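PDB 5ELH: RING finger protein unkempt homolog from Mus musculus, which binds mRNA sequence-specifically through clustered CCCH zinc fingers, three of which make up this fragment, and represses translation to shape the early morphology of cortical neurons. Local coordinates for residues V38-R42 against R82-D86; F53-D58 against R89-Y95. All coordinates share one frame. Residue numbers count along the deposited sequence, not the author numbering.

Contact 1: residues V38-R42 against R82-D86; sequences VNQRR and RTTGD
Two loops meet here: residues 38-42, a 3-10 turn at 38-40 running on into extended Arg41 and Arg42, just past the zinc ligand His36 of the first CCCH finger, and residues 82-86, which follow the ligand His81 of the second. The CA atoms come nearest at Gln40 and Thr84, 5.0 Å apart. The backbone supplies the main bond, Thr84 N to Asn39 O at 3.0 Å and nearly linear. With Asn39 in p and Thr84 in m, Thr84 OG1 lies 3.2 Å from Asn39 O and 3.5 Å from Asn39 OD1, weak alternatives for one proton. A water donates to Gln40 O (2.6 Å) and Thr84 O (2.9 Å). Thr83 CG2 packs 3.2 Å from Arg41 O, while Thr83 OG1 (p) is hydrogen-bonded to Thr87 OG1. Residues 83-86 form a type II beta turn, closed by Asp86 N to Thr83 O (2.9 Å), with Gly85 at the positive phi glycine favours. Arg41 salt-bridges Asp75. Polar main-chain atoms and small threonines thus join the fingers, without a hydrophobic core.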
ATOM      1  N   VAL A  38     -14.743   8.309 -11.450  1.00 22.99           N
ATOM      2  CA  VAL A  38     -14.281   9.284 -10.472  1.00 21.46           C
ATOM      3  C   VAL A  38     -15.216   9.369  -9.265  1.00 21.95           C
ATOM      4  O   VAL A  38     -14.756   9.548  -8.131  1.00 19.06           O
ATOM      5  CB  VAL A  38     -14.094  10.668 -11.130  1.00 21.89           C
ATOM      6  CG1 VAL A  38     -13.823  11.738 -10.079  1.00 34.25           C
ATOM      7  CG2 VAL A  38     -12.956  10.603 -12.122  1.00 24.58           C
ATOM      8  N   ASN A  39     -16.519   9.224  -9.488  1.00 21.12           N
ATOM      9  CA  ASN A  39     -17.458   9.292  -8.369  1.00 26.63           C
ATOM     10  C   ASN A  39     -17.389   8.090  -7.428  1.00 25.28           C
ATOM     11  O   ASN A  39     -18.038   8.091  -6.384  1.00 24.68           O
ATOM     12  CB  ASN A  39     -18.896   9.541  -8.836  1.00 24.70           C
ATOM     13  CG  ASN A  39     -19.432   8.446  -9.724  1.00 31.14           C
ATOM     14  OD1 ASN A  39     -18.836   7.383  -9.867  1.00 33.15           O
ATOM     15  ND2 ASN A  39     -20.576   8.708 -10.335  1.00 42.82           N
ATOM     16  N   GLN A  40     -16.584   7.090  -7.774  1.00 25.28           N
ATOM     17  CA  GLN A  40     -16.357   5.949  -6.879  1.00 22.43           C
ATOM     18  C   GLN A  40     -15.125   6.121  -5.998  1.00 25.72           C
ATOM     19  O   GLN A  40     -14.918   5.354  -5.050  1.00 20.88           O
ATOM     20  CB  GLN A  40     -16.205   4.667  -7.684  1.00 25.33           C
ATOM     21  CG  GLN A  40     -17.410   4.313  -8.501  1.00 29.44           C
ATOM     22  CD  GLN A  40     -17.126   3.186  -9.476  1.00 36.17           C
ATOM     23  OE1 GLN A  40     -16.059   3.129 -10.089  1.00 24.33           O
ATOM     24  NE2 GLN A  40     -18.079   2.274  -9.615  1.00 39.61           N
ATOM     25  N   ARG A  41     -14.310   7.123  -6.306  1.00 17.98           N
ATOM     26  CA  ARG A  41     -13.053   7.330  -5.615  1.00 21.33           C
ATOM     27  C   ARG A  41     -13.324   7.790  -4.191  1.00 19.01           C
ATOM     28  O   ARG A  41     -14.155   8.665  -3.976  1.00 20.63           O
ATOM     29  CB  ARG A  41     -12.218   8.380  -6.356  1.00 19.14           C
ATOM     30  CG  ARG A  41     -10.972   8.857  -5.616  1.00 22.45           C
ATOM     31  CD  ARG A  41     -10.194   9.896  -6.421  1.00 26.13           C
ATOM     32  NE  ARG A  41      -9.102  10.477  -5.642  1.00 23.57           N
ATOM     33  CZ  ARG A  41      -9.198  11.577  -4.893  1.00 25.72           C
ATOM     34  NH1 ARG A  41     -10.337  12.256  -4.811  1.00 28.30           N
ATOM     35  NH2 ARG A  41      -8.141  12.007  -4.218  1.00 28.29           N
ATOM     36  N   ARG A  42     -12.648   7.180  -3.224  1.00 15.37           N
ATOM     37  CA  ARG A  42     -12.645   7.717  -1.866  1.00 14.29           C
ATOM     38  C   ARG A  42     -11.266   8.256  -1.490  1.00 20.29           C
ATOM     39  O   ARG A  42     -10.233   7.734  -1.922  1.00 20.06           O
ATOM     40  CB  ARG A  42     -13.119   6.671  -0.846  1.00 22.32           C
ATOM     41  CG  ARG A  42     -12.285   5.422  -0.786  1.00 25.24           C
ATOM     42  CD  ARG A  42     -12.671   4.584   0.429  1.00 25.59           C
ATOM     43  NE  ARG A  42     -12.058   5.070   1.660  1.00 19.56           N
ATOM     44  CZ  ARG A  42     -10.935   4.592   2.194  1.00 20.24           C
ATOM     45  NH1 ARG A  42     -10.261   3.606   1.608  1.00 23.59           N
ATOM     46  NH2 ARG A  42     -10.488   5.097   3.331  1.00 24.58           N
ATOM     47  N   ARG A  82     -20.262  12.049  -0.283  1.00 19.12           N
ATOM     48  CA  ARG A  82     -21.147  10.926  -0.529  1.00 20.80           C
ATOM     49  C   ARG A  82     -20.753  10.266  -1.846  1.00 16.76           C
ATOM     50  O   ARG A  82     -21.410  10.415  -2.866  1.00 20.98           O
ATOM     51  CB  ARG A  82     -22.599  11.388  -0.551  1.00 22.79           C
ATOM     52  CG  ARG A  82     -23.579  10.305  -0.135  1.00 34.84           C
ATOM     53  CD  ARG A  82     -25.010  10.798  -0.212  1.00 39.30           C
ATOM     54  NE  ARG A  82     -25.227  12.046   0.523  1.00 39.95           N
ATOM     55  CZ  ARG A  82     -25.570  12.121   1.805  1.00 40.99           C
ATOM     56  NH1 ARG A  82     -25.730  11.021   2.534  1.00 42.38           N
ATOM     57  NH2 ARG A  82     -25.749  13.309   2.365  1.00 44.67           N
ATOM     58  N   THR A  83     -19.637   9.556  -1.810  1.00 18.35           N
ATOM     59  CA  THR A  83     -19.155   8.816  -2.959  1.00 20.71           C
ATOM     60  C   THR A  83     -20.118   7.669  -3.227  1.00 24.57           C
ATOM     61  O   THR A  83     -20.979   7.378  -2.403  1.00 24.33           O
ATOM     62  CB  THR A  83     -17.756   8.271  -2.678  1.00 21.11           C
ATOM     63  OG1 THR A  83     -17.799   7.414  -1.525  1.00 28.54           O
ATOM     64  CG2 THR A  83     -16.797   9.416  -2.407  1.00 25.51           C
ATOM     65  N   THR A  84     -19.993   7.025  -4.383  1.00 27.02           N
ATOM     66  CA  THR A  84     -20.847   5.892  -4.686  1.00 30.34           C
ATOM     67  C   THR A  84     -20.639   4.819  -3.622  1.00 25.43           C
ATOM     68  O   THR A  84     -19.509   4.457  -3.303  1.00 24.44           O
ATOM     69  CB  THR A  84     -20.557   5.308  -6.085  1.00 32.11           C
ATOM     70  OG1 THR A  84     -20.607   6.353  -7.063  1.00 31.54           O
ATOM     71  CG2 THR A  84     -21.591   4.245  -6.446  1.00 35.93           C
ATOM     72  N   GLY A  85     -21.739   4.343  -3.056  1.00 22.69           N
ATOM     73  CA  GLY A  85     -21.690   3.311  -2.039  1.00 22.63           C
ATOM     74  C   GLY A  85     -21.345   3.853  -0.665  1.00 21.78           C
ATOM     75  O   GLY A  85     -21.164   3.079   0.275  1.00 23.13           O
ATOM     76  N   ASP A  86     -21.249   5.179  -0.558  1.00 23.43           N
ATOM     77  CA  ASP A  86     -20.987   5.855   0.710  1.00 19.04           C
ATOM     78  C   ASP A  86     -19.672   5.377   1.297  1.00 22.57           C
ATOM     79  O   ASP A  86     -19.535   5.197   2.518  1.00 19.03           O
ATOM     80  CB  ASP A  86     -22.135   5.595   1.687  1.00 20.22           C
ATOM     81  CG  ASP A  86     -22.253   6.657   2.767  1.00 29.27           C
ATOM     82  OD1 ASP A  86     -21.642   7.751   2.639  1.00 24.71           O
ATOM     83  OD2 ASP A  86     -22.987   6.396   3.748  1.00 30.25           O
TER
HETATM   84  O   HOH W   1     -16.700   3.909  -3.886  1.00 20.99           O

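Contact 2: residues F53-D58 against R89-Y95; sequences FNYSPD and RRYHLRY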
ATOM      1  N   PHE A  53      -9.462  14.687  12.456  1.00 12.85           N
ATOM      2  CA  PHE A  53      -9.457  13.973  11.174  1.00 13.14           C
ATOM      3  C   PHE A  53      -9.317  14.956  10.025  1.00 16.44           C
ATOM      4  O   PHE A  53      -9.749  16.101  10.137  1.00 19.97           O
ATOM      5  CB  PHE A  53     -10.766  13.230  10.959  1.00 13.29           C
ATOM      6  CG  PHE A  53     -10.892  11.964  11.753  1.00 14.04           C
ATOM      7  CD1 PHE A  53      -9.893  11.009  11.727  1.00 13.91           C
ATOM      8  CD2 PHE A  53     -12.018  11.730  12.514  1.00 15.23           C
ATOM      9  CE1 PHE A  53     -10.019   9.841  12.445  1.00 17.84           C
ATOM     10  CE2 PHE A  53     -12.145  10.572  13.244  1.00 16.61           C
ATOM     11  CZ  PHE A  53     -11.142   9.627  13.214  1.00 16.80           C
ATOM     12  N   ASN A  54      -8.767  14.501   8.900  1.00 14.91           N
ATOM     13  CA  ASN A  54      -8.676  15.359   7.723  1.00 18.35           C
ATOM     14  C   ASN A  54     -10.070  15.751   7.242  1.00 16.90           C
ATOM     15  O   ASN A  54     -10.303  16.899   6.874  1.00 17.70           O
ATOM     16  CB  ASN A  54      -7.838  14.727   6.609  1.00 15.81           C
ATOM     17  CG  ASN A  54      -8.364  13.384   6.174  1.00 17.08           C
ATOM     18  OD1 ASN A  54      -9.041  12.687   6.937  1.00 13.73           O
ATOM     19  ND2 ASN A  54      -8.044  12.999   4.945  1.00 15.13           N
ATOM     20  N   TYR A  55     -11.006  14.813   7.293  1.00 20.14           N
ATOM     21  CA  TYR A  55     -12.405  15.126   7.049  1.00 14.78           C
ATOM     22  C   TYR A  55     -13.334  14.347   7.974  1.00 17.76           C
ATOM     23  O   TYR A  55     -13.008  13.244   8.422  1.00 17.45           O
ATOM     24  CB  TYR A  55     -12.783  14.887   5.583  1.00 14.22           C
ATOM     25  CG  TYR A  55     -12.700  13.445   5.095  1.00 15.65           C
ATOM     26  CD1 TYR A  55     -13.766  12.584   5.241  1.00 17.42           C
ATOM     27  CD2 TYR A  55     -11.563  12.972   4.445  1.00 15.18           C
ATOM     28  CE1 TYR A  55     -13.702  11.280   4.774  1.00 16.58           C
ATOM     29  CE2 TYR A  55     -11.483  11.676   3.984  1.00 18.26           C
ATOM     30  CZ  TYR A  55     -12.559  10.829   4.151  1.00 16.06           C
ATOM     31  OH  TYR A  55     -12.496   9.525   3.696  1.00 20.54           O
ATOM     32  N   SER A  56     -14.499  14.935   8.229  1.00 17.33           N
ATOM     33  CA  SER A  56     -15.478  14.395   9.160  1.00 18.50           C
ATOM     34  C   SER A  56     -16.066  13.069   8.702  1.00 19.16           C
ATOM     35  O   SER A  56     -16.305  12.867   7.513  1.00 15.39           O
ATOM     36  CB  SER A  56     -16.614  15.401   9.333  1.00 19.84           C
ATOM     37  OG  SER A  56     -17.711  14.823  10.010  1.00 19.40           O
ATOM     38  N   PRO A  57     -16.306  12.154   9.647  1.00 16.03           N
ATOM     39  CA  PRO A  57     -17.044  10.933   9.305  1.00 12.27           C
ATOM     40  C   PRO A  57     -18.557  11.098   9.430  1.00 15.27           C
ATOM     41  O   PRO A  57     -19.279  10.117   9.283  1.00 18.85           O
ATOM     42  CB  PRO A  57     -16.561   9.943  10.364  1.00 12.38           C
ATOM     43  CG  PRO A  57     -16.286  10.779  11.540  1.00 14.93           C
ATOM     44  CD  PRO A  57     -15.762  12.096  11.017  1.00 15.28           C
ATOM     45  N   ASP A  58     -19.034  12.306   9.703  1.00 13.70           N
ATOM     46  CA  ASP A  58     -20.447  12.501  10.003  1.00 13.94           C
ATOM     47  C   ASP A  58     -21.102  13.642   9.226  1.00 22.09           C
ATOM     48  O   ASP A  58     -22.240  13.497   8.775  1.00 25.57           O
ATOM     49  CB  ASP A  58     -20.625  12.718  11.510  1.00 22.09           C
ATOM     50  CG  ASP A  58     -20.293  11.477  12.319  1.00 31.22           C
ATOM     51  OD1 ASP A  58     -20.812  10.400  11.974  1.00 24.90           O
ATOM     52  OD2 ASP A  58     -19.510  11.571  13.288  1.00 37.79           O
ATOM     53  N   ARG A  89     -17.419   7.208   4.231  1.00 13.32           N
ATOM     54  CA  ARG A  89     -17.875   6.992   5.602  1.00 13.73           C
ATOM     55  C   ARG A  89     -17.610   5.558   6.043  1.00 16.35           C
ATOM     56  O   ARG A  89     -17.119   5.311   7.139  1.00 19.89           O
ATOM     57  CB  ARG A  89     -19.371   7.299   5.707  1.00 14.63           C
ATOM     58  CG  ARG A  89     -19.985   6.934   7.040  1.00 26.96           C
ATOM     59  CD  ARG A  89     -20.551   8.098   7.800  1.00 24.01           C
ATOM     60  NE  ARG A  89     -21.996   8.006   7.892  1.00 33.88           N
ATOM     61  CZ  ARG A  89     -22.717   8.344   8.956  1.00 27.54           C
ATOM     62  NH1 ARG A  89     -22.142   8.829  10.046  1.00 29.69           N
ATOM     63  NH2 ARG A  89     -24.033   8.190   8.924  1.00 28.75           N
ATOM     64  N   ARG A  90     -17.933   4.613   5.172  1.00 15.86           N
ATOM     65  CA  ARG A  90     -17.873   3.202   5.524  1.00 15.13           C
ATOM     66  C   ARG A  90     -16.446   2.696   5.751  1.00 14.83           C
ATOM     67  O   ARG A  90     -16.234   1.746   6.502  1.00 17.81           O
ATOM     68  CB  ARG A  90     -18.581   2.382   4.442  1.00 16.16           C
ATOM     69  CG  ARG A  90     -20.105   2.447   4.538  1.00 20.78           C
ATOM     70  CD  ARG A  90     -20.813   1.871   3.311  1.00 30.39           C
ATOM     71  NE  ARG A  90     -20.328   0.546   2.923  1.00 46.14           N
ATOM     72  CZ  ARG A  90     -20.818  -0.609   3.371  1.00 62.10           C
ATOM     73  NH1 ARG A  90     -21.814  -0.627   4.253  1.00 69.11           N
ATOM     74  NH2 ARG A  90     -20.303  -1.758   2.943  1.00 62.37           N
ATOM     75  N   TYR A  91     -15.472   3.323   5.099  1.00 14.23           N
ATOM     76  CA  TYR A  91     -14.075   2.916   5.227  1.00 14.11           C
ATOM     77  C   TYR A  91     -13.264   3.948   6.009  1.00 13.31           C
ATOM     78  O   TYR A  91     -12.034   3.950   5.980  1.00 14.03           O
ATOM     79  CB  TYR A  91     -13.476   2.621   3.851  1.00 15.42           C
ATOM     80  CG  TYR A  91     -14.197   1.451   3.219  1.00 17.19           C
ATOM     81  CD1 TYR A  91     -15.328   1.654   2.441  1.00 19.83           C
ATOM     82  CD2 TYR A  91     -13.798   0.148   3.467  1.00 22.19           C
ATOM     83  CE1 TYR A  91     -16.012   0.603   1.888  1.00 23.99           C
ATOM     84  CE2 TYR A  91     -14.473  -0.909   2.924  1.00 17.48           C
ATOM     85  CZ  TYR A  91     -15.586  -0.681   2.133  1.00 23.36           C
ATOM     86  OH  TYR A  91     -16.282  -1.732   1.578  1.00 27.03           O
ATOM     87  N   HIS A  92     -13.979   4.792   6.735  1.00 12.96           N
ATOM     88  CA  HIS A  92     -13.365   5.796   7.604  1.00 12.43           C
ATOM     89  C   HIS A  92     -12.780   5.132   8.851  1.00 19.44           C
ATOM     90  O   HIS A  92     -13.312   4.121   9.346  1.00 14.41           O
ATOM     91  CB  HIS A  92     -14.420   6.826   8.012  1.00 13.99           C
ATOM     92  CG  HIS A  92     -13.863   8.158   8.415  1.00 14.85           C
ATOM     93  ND1 HIS A  92     -13.167   8.356   9.590  1.00 14.09           N
ATOM     94  CD2 HIS A  92     -13.934   9.367   7.812  1.00 15.68           C
ATOM     95  CE1 HIS A  92     -12.810   9.625   9.679  1.00 12.30           C
ATOM     96  NE2 HIS A  92     -13.275  10.263   8.620  1.00 13.81           N
ATOM     97  N   LEU A  93     -11.681   5.699   9.341  1.00 18.20           N
ATOM     98  CA  LEU A  93     -11.033   5.244  10.579  1.00 20.61           C
ATOM     99  C   LEU A  93     -12.004   5.167  11.758  1.00 18.37           C
ATOM    100  O   LEU A  93     -11.883   4.303  12.622  1.00 18.91           O
ATOM    101  CB  LEU A  93      -9.862   6.170  10.929  1.00 15.87           C
ATOM    102  CG  LEU A  93      -8.603   5.968  10.081  1.00 18.17           C
ATOM    103  CD1 LEU A  93      -7.677   7.177  10.174  1.00 16.46           C
ATOM    104  CD2 LEU A  93      -7.883   4.693  10.495  1.00 21.48           C
ATOM    105  N   ARG A  94     -12.995   6.047  11.753  1.00 14.20           N
ATOM    106  CA  ARG A  94     -13.989   6.133  12.808  1.00 16.82           C
ATOM    107  C   ARG A  94     -14.946   4.951  12.837  1.00 19.66           C
ATOM    108  O   ARG A  94     -15.394   4.540  13.907  1.00 16.84           O
ATOM    109  CB  ARG A  94     -14.799   7.419  12.629  1.00 18.82           C
ATOM    110  CG  ARG A  94     -16.012   7.549  13.541  1.00 16.40           C
ATOM    111  CD  ARG A  94     -15.610   7.562  15.004  1.00 17.70           C
ATOM    112  NE  ARG A  94     -16.766   7.748  15.874  1.00 25.78           N
ATOM    113  CZ  ARG A  94     -17.526   6.765  16.342  1.00 25.79           C
ATOM    114  NH1 ARG A  94     -17.265   5.497  16.029  1.00 21.98           N
ATOM    115  NH2 ARG A  94     -18.553   7.056  17.131  1.00 26.44           N
ATOM    116  N   TYR A  95     -15.268   4.422  11.664  1.00 13.98           N
ATOM    117  CA  TYR A  95     -16.379   3.481  11.531  1.00 14.74           C
ATOM    118  C   TYR A  95     -16.063   2.105  10.944  1.00 15.87           C
ATOM    119  O   TYR A  95     -16.765   1.137  11.249  1.00 19.58           O
ATOM    120  CB  TYR A  95     -17.492   4.122  10.714  1.00 14.62           C
ATOM    121  CG  TYR A  95     -18.232   5.204  11.448  1.00 17.61           C
ATOM    122  CD1 TYR A  95     -18.860   4.934  12.656  1.00 17.34           C
ATOM    123  CD2 TYR A  95     -18.316   6.494  10.934  1.00 20.30           C
ATOM    124  CE1 TYR A  95     -19.549   5.899  13.333  1.00 17.22           C
ATOM    125  CE2 TYR A  95     -19.006   7.485  11.614  1.00 19.72           C
ATOM    126  CZ  TYR A  95     -19.614   7.180  12.817  1.00 17.91           C
ATOM    127  OH  TYR A  95     -20.314   8.131  13.507  1.00 21.47           O
TER
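A CCCH finger has little regular secondary structure, and here the loop 53-58, shortly before the zinc ligand Cys61 of the second finger, packs on the end of helix 87-90 and the turn that follows it, ahead of the ligand Cys101 of the third. Arg89, in the helix, reaches the loop with its long side chain: Arg89 NH1 forms a salt bridge with Asp58 OD1 at 2.8 Å and appears also to donate to Pro57 O (3.2 Å), whose position is less certain. His92 fills the centre. His92 NE2 donates to Tyr55 O at 3.0 Å, while His92 ND1 accepts from Arg94 N at 3.2 Å, so both ring nitrogens are used. The ring presents its edge to the face of Phe53 in a T-shaped pair (centroids 4.7 Å apart, planes at 85°), and to Tyr55 in a more offset one; Pro57 CB sits over its face in a CH-pi contact. Leu93 CB packs 4.0 Å from Phe53 CE1. Arg94 CG lies 3.8 Å from Pro57 CG, and its guanidinium goes to Glu136. Tyr95 combines an apolar ring with a polar tip: Tyr95 CE2 lies 3.7 Å from Pro57 CB, and Tyr95 OH donates to Asp58 OD1 at 2.8 Å.

Overall arrangement
From the N terminus, the chain runs through helix 3-10 and the first zinc site to residues 38-42, then through 53-58 to the second zinc site. After that site's last ligand, His81, residues 82-86 return to 38-42, and contact 1 closes a loop of 39 intervening residues. Helix 87-90 follows at once, and residues 89-95 close contact 2 on 53-58, with 30 residues between. The segments alternate, so the two closures cross rather than nest. Their centres lie about 13 Å apart, and they touch where Arg42 NH2 approaches Tyr91 O at 3.3 Å. Contact 1 joins the chain after His36 to that after His81; contact 2 ties 53-58 to the end of helix 87-90 and the following turn.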